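Local coordinates for ribonuclease T2 (Homo sapiens, PDB 3T0O), which cleaves single-stranded RNA, preferentially between purine and uridine residues, and so supports the innate immune sensing of microbial RNA, at residues 21-26 and 212-217; 33-38 and 72-77; 15-20 and 119-124. One frame throughout, in Å; residues are numbered along the deposited sequence. Where two conformers were deposited one is given.

Contact 1: residues 21-26 and 212-217; sequences ETVCEK and RGLRVC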
loop_
_atom_site.group_PDB
_atom_site.type_symbol
_atom_site.label_atom_id
_atom_site.label_comp_id
_atom_site.label_asym_id
_atom_site.label_seq_id
_atom_site.Cartn_x
_atom_site.Cartn_y
_atom_site.Cartn_z
ATOM N N GLU A 21 2.259 7.575 -9.173
ATOM C CA GLU A 21 1.840 8.657 -10.073
ATOM C C GLU A 21 0.437 9.164 -9.777
ATOM O O GLU A 21 0.163 10.368 -9.994
ATOM C CB GLU A 21 1.920 8.120 -11.494
ATOM C CG GLU A 21 1.378 9.087 -12.598
ATOM C CD GLU A 21 2.057 10.436 -12.616
ATOM O OE1 GLU A 21 3.236 10.469 -12.295
ATOM O OE2 GLU A 21 1.411 11.448 -13.052
ATOM N N THR A 22 -0.396 8.256 -9.275
ATOM C CA THR A 22 -1.699 8.752 -8.839
ATOM C C THR A 22 -1.703 9.482 -7.526
ATOM O O THR A 22 -2.321 10.579 -7.423
ATOM C CB THR A 22 -2.665 7.614 -8.743
ATOM O OG1 THR A 22 -2.783 7.041 -10.042
ATOM C CG2 THR A 22 -4.068 8.058 -8.286
ATOM N N VAL A 23 -1.053 8.931 -6.524
ATOM C CA VAL A 23 -1.174 9.485 -5.195
ATOM C C VAL A 23 -0.238 10.648 -4.873
ATOM O O VAL A 23 -0.493 11.394 -3.890
ATOM C CB VAL A 23 -1.139 8.405 -4.098
ATOM C CG1 VAL A 23 -2.302 7.352 -4.280
ATOM C CG2 VAL A 23 0.240 7.724 -4.008
ATOM N N CYS A 24 0.851 10.739 -5.615
ATOM C CA CYS A 24 1.778 11.849 -5.393
ATOM C C CYS A 24 1.031 13.167 -5.429
ATOM O O CYS A 24 0.165 13.423 -6.286
ATOM C CB CYS A 24 2.810 11.814 -6.526
ATOM S SG CYS A 24 4.153 10.671 -6.176
ATOM N N GLU A 25 1.449 14.056 -4.541
ATOM C CA GLU A 25 0.774 15.367 -4.398
ATOM C C GLU A 25 1.636 16.515 -4.738
ATOM O O GLU A 25 1.144 17.612 -4.989
ATOM C CB GLU A 25 0.327 15.527 -2.932
ATOM C CG GLU A 25 -0.762 14.537 -2.607
ATOM C CD GLU A 25 -1.507 14.818 -1.278
ATOM O OE1 GLU A 25 -1.180 15.806 -0.592
ATOM O OE2 GLU A 25 -2.355 13.968 -0.931
ATOM N N LYS A 26 2.946 16.332 -4.696
ATOM C CA LYS A 26 3.835 17.456 -4.993
ATOM C C LYS A 26 5.013 16.892 -5.733
ATOM O O LYS A 26 5.381 15.729 -5.512
ATOM C CB LYS A 26 4.367 18.079 -3.716
ATOM C CG LYS A 26 3.413 18.745 -2.851
ATOM C CD LYS A 26 4.236 19.776 -2.109
ATOM C CE LYS A 26 4.000 19.706 -0.621
ATOM N NZ LYS A 26 4.700 20.862 -0.003
ATOM N N ARG A 212 -7.290 10.646 1.922
ATOM C CA ARG A 212 -6.848 11.708 1.012
ATOM C C ARG A 212 -7.474 11.629 -0.354
ATOM O O ARG A 212 -6.858 11.876 -1.370
ATOM C CB ARG A 212 -5.310 11.856 0.927
ATOM C CG ARG A 212 -4.901 12.560 2.166
ATOM C CD ARG A 212 -3.485 12.727 2.126
ATOM N NE ARG A 212 -3.111 14.051 1.647
ATOM C CZ ARG A 212 -3.158 15.189 2.344
ATOM N NH1 ARG A 212 -2.618 16.255 1.793
ATOM N NH2 ARG A 212 -3.737 15.291 3.579
ATOM N N GLY A 213 -8.736 11.305 -0.341
ATOM C CA GLY A 213 -9.473 11.416 -1.567
ATOM C C GLY A 213 -9.685 10.071 -2.250
ATOM O O GLY A 213 -10.576 10.006 -3.131
ATOM N N LEU A 214 -8.912 9.052 -1.847
ATOM C CA LEU A 214 -9.127 7.719 -2.455
ATOM C C LEU A 214 -10.450 7.184 -2.004
ATOM O O LEU A 214 -10.823 7.262 -0.787
ATOM C CB LEU A 214 -8.078 6.755 -2.025
ATOM C CG LEU A 214 -6.767 7.095 -2.712
ATOM C CD1 LEU A 214 -5.658 6.344 -1.997
ATOM C CD2 LEU A 214 -6.762 6.714 -4.172
ATOM N N ARG A 215 -11.229 6.682 -2.968
ATOM C CA ARG A 215 -12.500 6.056 -2.611
ATOM C C ARG A 215 -12.588 4.807 -3.418
ATOM O O ARG A 215 -11.880 4.634 -4.368
ATOM C CB ARG A 215 -13.663 6.962 -3.014
ATOM C CG ARG A 215 -13.764 8.232 -2.215
ATOM C CD ARG A 215 -14.094 7.997 -0.761
ATOM N NE ARG A 215 -14.545 9.256 -0.143
ATOM C CZ ARG A 215 -13.720 10.119 0.430
ATOM N NH1 ARG A 215 -12.398 9.848 0.423
ATOM N NH2 ARG A 215 -14.228 11.249 0.990
ATOM N N VAL A 216 -13.562 3.952 -3.096
ATOM C CA VAL A 216 -13.698 2.741 -3.919
ATOM C C VAL A 216 -13.870 3.128 -5.383
ATOM O O VAL A 216 -14.623 4.041 -5.726
ATOM C CB VAL A 216 -14.929 1.936 -3.430
ATOM C CG1 VAL A 216 -16.126 2.816 -3.386
ATOM C CG2 VAL A 216 -15.166 0.751 -4.301
ATOM N N CYS A 217 -13.147 2.431 -6.272
ATOM C CA CYS A 217 -13.329 2.699 -7.694
ATOM C C CYS A 217 -14.697 2.292 -8.142
ATOM O O CYS A 217 -15.148 1.193 -7.814
ATOM C CB CYS A 217 -12.320 1.937 -8.533
ATOM S SG CYS A 217 -10.616 2.367 -8.216
#
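Glu25 and Arg212 meet in a two-pronged salt bridge in which Arg212 grips the carboxylate side-on, with NE and NH1 rather than with the far end of its guanidinium. Arg212 NE donates to Glu25 OE2 at 2.7 Å and Arg212 NH1 to Glu25 OE1 at 2.8 Å. Both bonds are nearly straight, and each oxygen accepts the N-H on its syn lone pair. The carboxylate therefore lies at the guanidinium edge, the two planes only 21° apart, which probably hinders either group from turning. The glutamate reaches out as an extended chain, whereas the arginine bends at chi3 (97°) to present its NE side.

Deeper in, the contact becomes apolar. Val23, at the end of helix 20-23, sets its CG1 4.2 Å from Leu214 CD1, the two branched side chains crossing at about a right angle. Leu214 also rests on Gln159 and Leu161 of strand 157-161, a place that suits a compact aliphatic residue.

The backbones that carry these groups are tethered in turn. Thr22 OG1 is hydrogen-bonded to Ile172 O, while the disulfides Cys24-Cys31 and Cys160-Cys217 pin both segments.

A small buried apolar touch thus joins the helix end to the chain just before strand 215-216, and a paired charge closes it at the surface. There the two opposite charges satisfy each other through a matched pair of bonds, which probably fixes the rotation of both end groups.

Contact 2: residues 33-38 and 72-77; sequences DPPDYW and YWPDVI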
loop_
_atom_site.group_PDB
_atom_site.type_symbol
_atom_site.label_atom_id
_atom_site.label_comp_id
_atom_site.label_asym_id
_atom_site.label_seq_id
_atom_site.Cartn_x
_atom_site.Cartn_y
_atom_site.Cartn_z
ATOM N N ASP A 33 10.177 12.172 -9.540
ATOM C CA ASP A 33 9.977 11.222 -10.611
ATOM C C ASP A 33 9.316 10.024 -9.932
ATOM O O ASP A 33 10.023 9.201 -9.375
ATOM C CB ASP A 33 11.367 10.859 -11.206
ATOM C CG ASP A 33 12.068 12.070 -11.884
ATOM O OD1 ASP A 33 11.566 12.541 -12.939
ATOM O OD2 ASP A 33 13.106 12.552 -11.348
ATOM N N PRO A 34 7.989 9.956 -9.944
ATOM C CA PRO A 34 7.303 8.913 -9.173
ATOM C C PRO A 34 7.829 7.549 -9.590
ATOM O O PRO A 34 8.000 7.280 -10.808
ATOM C CB PRO A 34 5.856 9.084 -9.566
ATOM C CG PRO A 34 5.757 10.596 -9.950
ATOM C CD PRO A 34 7.044 10.882 -10.585
ATOM N N PRO A 35 8.113 6.676 -8.609
ATOM C CA PRO A 35 8.447 5.279 -9.019
ATOM C C PRO A 35 7.411 4.691 -9.975
ATOM O O PRO A 35 6.207 4.869 -9.779
ATOM C CB PRO A 35 8.351 4.513 -7.677
ATOM C CG PRO A 35 8.694 5.544 -6.651
ATOM C CD PRO A 35 8.052 6.818 -7.145
ATOM N N ASP A 36 7.893 3.906 -10.940
ATOM C CA ASP A 36 7.011 3.302 -11.889
ATOM C C ASP A 36 6.565 1.900 -11.451
ATOM O O ASP A 36 6.306 0.973 -12.290
ATOM C CB ASP A 36 7.699 3.254 -13.263
ATOM C CG ASP A 36 8.898 2.350 -13.276
ATOM O OD1 ASP A 36 9.483 2.125 -14.377
ATOM O OD2 ASP A 36 9.317 1.869 -12.206
ATOM N N TYR A 37 6.294 1.769 -10.153
ATOM C CA TYR A 37 5.784 0.493 -9.631
ATOM C C TYR A 37 4.972 0.768 -8.389
ATOM O O TYR A 37 5.120 1.831 -7.788
ATOM C CB TYR A 37 6.951 -0.449 -9.273
ATOM C CG TYR A 37 8.062 0.143 -8.464
ATOM C CD1 TYR A 37 8.045 0.079 -7.062
ATOM C CD2 TYR A 37 9.161 0.673 -9.091
ATOM C CE1 TYR A 37 9.100 0.547 -6.307
ATOM C CE2 TYR A 37 10.191 1.200 -8.308
ATOM C CZ TYR A 37 10.095 1.154 -6.938
ATOM O OH TYR A 37 11.233 1.604 -6.219
ATOM N N TRP A 38 4.047 -0.112 -8.086
ATOM C CA TRP A 38 3.271 -0.026 -6.875
ATOM C C TRP A 38 4.135 -0.182 -5.689
ATOM O O TRP A 38 5.039 -1.028 -5.667
ATOM C CB TRP A 38 2.238 -1.178 -6.842
ATOM C CG TRP A 38 1.185 -0.964 -7.923
ATOM C CD1 TRP A 38 1.310 -1.275 -9.291
ATOM C CD2 TRP A 38 -0.108 -0.392 -7.749
ATOM N NE1 TRP A 38 0.160 -0.859 -9.948
ATOM C CE2 TRP A 38 -0.731 -0.350 -9.036
ATOM C CE3 TRP A 38 -0.814 0.083 -6.631
ATOM C CZ2 TRP A 38 -1.999 0.181 -9.237
ATOM C CZ3 TRP A 38 -2.105 0.588 -6.816
ATOM C CH2 TRP A 38 -2.696 0.612 -8.123
ATOM N N TYR A 72 10.817 0.437 -1.501
ATOM C CA TYR A 72 9.483 -0.153 -1.623
ATOM C C TYR A 72 8.500 0.569 -0.762
ATOM O O TYR A 72 7.274 0.337 -0.923
ATOM C CB TYR A 72 9.555 -1.641 -1.115
ATOM C CG TYR A 72 10.470 -2.544 -1.891
ATOM C CD1 TYR A 72 10.707 -2.325 -3.210
ATOM C CD2 TYR A 72 11.109 -3.569 -1.228
ATOM C CE1 TYR A 72 11.620 -3.180 -3.928
ATOM C CE2 TYR A 72 12.018 -4.396 -1.896
ATOM C CZ TYR A 72 12.243 -4.176 -3.235
ATOM O OH TYR A 72 13.117 -5.046 -3.923
ATOM N N TRP A 73 8.950 1.407 0.162
ATOM C CA TRP A 73 8.016 2.084 1.062
ATOM C C TRP A 73 8.317 3.588 1.047
ATOM O O TRP A 73 8.346 4.258 2.071
ATOM C CB TRP A 73 8.154 1.472 2.447
ATOM C CG TRP A 73 6.923 1.571 3.300
ATOM C CD1 TRP A 73 5.991 2.576 3.334
ATOM C CD2 TRP A 73 6.579 0.644 4.334
ATOM N NE1 TRP A 73 5.010 2.283 4.306
ATOM C CE2 TRP A 73 5.379 1.105 4.932
ATOM C CE3 TRP A 73 7.142 -0.585 4.746
ATOM C CZ2 TRP A 73 4.728 0.362 6.011
ATOM C CZ3 TRP A 73 6.485 -1.293 5.791
ATOM C CH2 TRP A 73 5.304 -0.819 6.360
ATOM N N PRO A 74 8.445 4.174 -0.138
ATOM C CA PRO A 74 8.780 5.602 -0.166
ATOM C C PRO A 74 7.599 6.487 0.180
ATOM O O PRO A 74 6.446 6.033 0.133
ATOM C CB PRO A 74 9.099 5.859 -1.664
ATOM C CG PRO A 74 8.208 4.850 -2.418
ATOM C CD PRO A 74 8.353 3.589 -1.509
ATOM N N ASP A 75 7.901 7.734 0.561
ATOM C CA ASP A 75 6.841 8.666 0.889
ATOM C C ASP A 75 6.334 9.316 -0.351
ATOM O O ASP A 75 6.920 10.237 -0.864
ATOM C CB ASP A 75 7.365 9.693 1.865
ATOM C CG ASP A 75 6.317 10.717 2.255
ATOM O OD1 ASP A 75 5.194 10.648 1.715
ATOM O OD2 ASP A 75 6.634 11.610 3.091
ATOM N N VAL A 76 5.248 8.770 -0.867
ATOM C CA VAL A 76 4.653 9.298 -2.107
ATOM C C VAL A 76 3.306 9.910 -1.874
ATOM O O VAL A 76 2.555 10.105 -2.852
ATOM C CB VAL A 76 4.602 8.186 -3.181
ATOM C CG1 VAL A 76 6.037 7.777 -3.545
ATOM C CG2 VAL A 76 3.760 6.978 -2.719
ATOM N N ILE A 77 3.051 10.331 -0.634
ATOM C CA ILE A 77 1.811 11.095 -0.372
ATOM C C ILE A 77 2.228 12.499 -0.032
ATOM O O ILE A 77 1.975 13.394 -0.843
ATOM C CB ILE A 77 1.061 10.431 0.728
ATOM C CG1 ILE A 77 0.562 9.058 0.214
ATOM C CG2 ILE A 77 -0.146 11.323 1.075
ATOM C CD1 ILE A 77 -0.014 8.193 1.231
#
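Pro35, in the loop that leads from helix 20-23 into strand 39-45, packs against Pro74 and Val76 of the loop between helices 66-72 and 84-98. The contact is wholly apolar. The CG atoms of the two proline rings meet, Pro35 CG lying 4.3 Å from Pro74 CG, and Pro35 CD is 4.2 Å from Val76 CG1. Rigid pyrrolidine rings suit such a junction of two irregular segments, since they offer hydrocarbon while restricting the backbone.

The proline is also packed from its own side of the contact: its CB sits 3.8 Å above one face of the Tyr37 ring, displaced toward the rim. That ring is held at its far end, where Tyr37 OH is hydrogen-bonded to Ala71 O, so the tyrosine ties its loop to the end of helix 66-72. Val76 reaches on to Thr39 and Val23.

Asp75 braces the partner loop. Its side chain, CG anti to the backbone N (chi1 180°), turns back so that OD1 accepts from Ile77 N at 3.2 Å. The same OD1 is hydrogen-bonded to Ser79 N, and OD2 to Phe80 N, so one buried carboxylate gathers three backbone amides, which probably favours its ionised form.

Asp75 OD1 with Ile77 N makes an Asx turn, here in a loop that lies close to His41, a predicted active-site residue of this RNase T2 family enzyme.

Contact 3: residues 15-20 and 119-124; sequences MVQHWP and RELDLN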
loop_
_atom_site.group_PDB
_atom_site.type_symbol
_atom_site.label_atom_id
_atom_site.label_comp_id
_atom_site.label_asym_id
_atom_site.label_seq_id
_atom_site.Cartn_x
_atom_site.Cartn_y
_atom_site.Cartn_z
ATOM N N MET A 15 -3.128 -5.202 3.688
ATOM C CA MET A 15 -1.885 -4.784 3.049
ATOM C C MET A 15 -2.298 -3.779 1.980
ATOM O O MET A 15 -3.045 -4.104 1.075
ATOM C CB MET A 15 -1.164 -5.950 2.396
ATOM C CG MET A 15 -0.032 -5.494 1.464
ATOM S SD MET A 15 1.312 -4.561 2.291
ATOM C CE MET A 15 2.596 -4.521 1.069
ATOM N N VAL A 16 -1.808 -2.543 2.089
ATOM C CA VAL A 16 -2.276 -1.438 1.264
ATOM C C VAL A 16 -1.112 -1.026 0.410
ATOM O O VAL A 16 -0.011 -0.700 0.920
ATOM C CB VAL A 16 -2.635 -0.268 2.188
ATOM C CG1 VAL A 16 -3.170 0.887 1.296
ATOM C CG2 VAL A 16 -3.688 -0.779 3.183
ATOM N N GLN A 17 -1.280 -1.032 -0.928
ATOM C CA GLN A 17 -0.227 -0.642 -1.849
ATOM C C GLN A 17 -0.826 0.449 -2.750
ATOM O O GLN A 17 -2.015 0.443 -3.010
ATOM C CB GLN A 17 0.167 -1.837 -2.699
ATOM C CG GLN A 17 0.849 -2.905 -1.849
ATOM C CD GLN A 17 1.169 -4.147 -2.622
ATOM O OE1 GLN A 17 0.375 -5.130 -2.636
ATOM N NE2 GLN A 17 2.228 -4.113 -3.324
ATOM N N HIS A 18 0.017 1.371 -3.161
ATOM C CA HIS A 18 -0.482 2.511 -3.948
ATOM C C HIS A 18 0.404 2.823 -5.124
ATOM O O HIS A 18 1.525 2.382 -5.190
ATOM C CB HIS A 18 -0.827 3.718 -3.061
ATOM C CG HIS A 18 0.323 4.198 -2.204
ATOM N ND1 HIS A 18 0.083 5.099 -1.185
ATOM C CD2 HIS A 18 1.636 3.883 -2.164
ATOM C CE1 HIS A 18 1.244 5.389 -0.616
ATOM N NE2 HIS A 18 2.183 4.612 -1.132
ATOM N N TRP A 19 -0.176 3.564 -6.072
ATOM C CA TRP A 19 0.457 3.866 -7.332
ATOM C C TRP A 19 0.952 5.279 -7.256
ATOM O O TRP A 19 0.171 6.203 -7.234
ATOM C CB TRP A 19 -0.588 3.686 -8.428
ATOM C CG TRP A 19 -0.025 3.930 -9.785
ATOM C CD1 TRP A 19 -0.409 4.922 -10.711
ATOM C CD2 TRP A 19 1.016 3.181 -10.428
ATOM N NE1 TRP A 19 0.344 4.788 -11.862
ATOM C CE2 TRP A 19 1.226 3.755 -11.712
ATOM C CE3 TRP A 19 1.770 2.066 -10.051
ATOM C CZ2 TRP A 19 2.175 3.256 -12.619
ATOM C CZ3 TRP A 19 2.729 1.583 -10.938
ATOM C CH2 TRP A 19 2.954 2.193 -12.184
ATOM N N PRO A 20 2.263 5.458 -7.178
ATOM C CA PRO A 20 2.800 6.799 -6.944
ATOM C C PRO A 20 2.343 7.856 -7.905
ATOM O O PRO A 20 2.002 8.956 -7.515
ATOM C CB PRO A 20 4.321 6.585 -7.096
ATOM C CG PRO A 20 4.543 5.225 -6.430
ATOM C CD PRO A 20 3.303 4.423 -7.047
ATOM N N ARG A 119 6.928 -8.378 -1.071
ATOM C CA ARG A 119 7.723 -9.198 -1.999
ATOM C C ARG A 119 6.980 -10.448 -2.439
ATOM O O ARG A 119 7.100 -10.890 -3.595
ATOM C CB ARG A 119 9.066 -9.605 -1.321
ATOM C CG ARG A 119 9.955 -8.387 -0.991
ATOM C CD ARG A 119 11.393 -8.738 -0.523
ATOM N NE ARG A 119 11.444 -9.698 0.579
ATOM C CZ ARG A 119 11.697 -9.419 1.857
ATOM N NH1 ARG A 119 11.904 -8.184 2.284
ATOM N NH2 ARG A 119 11.735 -10.415 2.731
ATOM N N GLU A 120 6.303 -11.084 -1.469
ATOM C CA GLU A 120 5.629 -12.342 -1.717
ATOM C C GLU A 120 4.386 -12.065 -2.547
ATOM O O GLU A 120 4.038 -12.844 -3.466
ATOM C CB GLU A 120 5.261 -13.017 -0.393
ATOM C CG GLU A 120 6.501 -13.527 0.318
ATOM C CD GLU A 120 6.198 -14.134 1.654
ATOM O OE1 GLU A 120 5.034 -14.134 2.113
ATOM O OE2 GLU A 120 7.165 -14.642 2.223
ATOM N N LEU A 121 3.695 -10.967 -2.273
ATOM C CA LEU A 121 2.541 -10.725 -3.080
ATOM C C LEU A 121 2.904 -10.332 -4.514
ATOM O O LEU A 121 2.258 -10.724 -5.520
ATOM C CB LEU A 121 1.739 -9.582 -2.468
ATOM C CG LEU A 121 1.151 -10.079 -1.148
ATOM C CD1 LEU A 121 0.606 -8.821 -0.422
ATOM C CD2 LEU A 121 0.003 -11.123 -1.336
ATOM N N ASP A 122 4.023 -9.566 -4.627
ATOM C CA ASP A 122 4.474 -9.087 -5.937
ATOM C C ASP A 122 3.393 -8.621 -6.885
ATOM O O ASP A 122 3.268 -9.108 -8.012
ATOM C CB ASP A 122 5.442 -10.054 -6.578
ATOM C CG ASP A 122 6.329 -9.338 -7.648
ATOM O OD1 ASP A 122 6.132 -8.114 -7.872
ATOM O OD2 ASP A 122 7.178 -10.078 -8.176
ATOM N N LEU A 123 2.649 -7.639 -6.381
ATOM C CA LEU A 123 1.574 -7.067 -7.169
ATOM C C LEU A 123 2.044 -6.495 -8.489
ATOM O O LEU A 123 1.377 -6.645 -9.466
ATOM C CB LEU A 123 0.894 -5.999 -6.294
ATOM C CG LEU A 123 -0.082 -5.093 -7.069
ATOM C CD1 LEU A 123 -1.357 -5.885 -7.510
ATOM C CD2 LEU A 123 -0.447 -3.949 -6.100
ATOM N N ASN A 124 3.223 -5.918 -8.506
ATOM C CA ASN A 124 3.767 -5.395 -9.730
ATOM C C ASN A 124 3.944 -6.474 -10.807
ATOM O O ASN A 124 3.507 -6.256 -11.963
ATOM C CB ASN A 124 5.057 -4.718 -9.454
ATOM C CG ASN A 124 4.826 -3.406 -8.831
ATOM O OD1 ASN A 124 4.335 -2.512 -9.528
ATOM N ND2 ASN A 124 5.225 -3.241 -7.564
HETATM O O HOH W 1 3.482 -6.329 -3.994
#
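The Gln17 carboxamide is flanked by leucines on opposite sides of its plane. Over one face lies Leu123 CD2, 3.8 Å from Gln17 CD; on the other side Leu121 CD1 stands beyond the oxygen end, 4.3 Å from Gln17 OE1. At the nitrogen end a water accepts from Gln17 NE2 at 2.6 Å and from Leu123 N at 2.8 Å, so the amide reaches the first turn of helix 123-129 through one bridging molecule. Glutamine suits this place: its extended chain packs against leucine, while the water satisfies its NE2 donor and takes Leu123 N as well. With Leu123 CG anti to its backbone N (chi1 168°), that side chain runs back past Gln17, laying both CB and CD2 against the amide.

Alongside, Met15 touches Leu121 CD1 at 3.9 Å: its CG methylene, in a chain bent at chi2, lies beside the leucine methyl.

Asp122, with a positive phi, breaks the path between the two helices and N-caps the second. Strand 12-18, hydrogen-bonded to strands 39-45 and 171-180 on its two edges, thus receives the junction of helices 107-121 and 123-129 on the sheet face bearing Met15 and Gln17, with Tyr118 of helix 107-121 packed on both.

Overall arrangement
Contact 3 belongs to the core, with all its touching residues buried; contact 2 is a mostly buried meeting of loops, and contact 1 runs from a buried apolar pair to an exposed ion pair. The chemistry follows: charge at the surface, proline and valine between loops, and leucine with a water-bridged amide on one face of the sheet. The three touch one another, and contacts 1 and 3 reach the same sheet. Helix 20-23 of contact 1 directly follows strand 12-18 of contact 3, and Val23 CG2 packs on His18 ND1. Val76 of contact 2 also touches His18, while the Asn124 side chain of contact 3 is hydrogen-bonded to Trp38 N in segment 33-38.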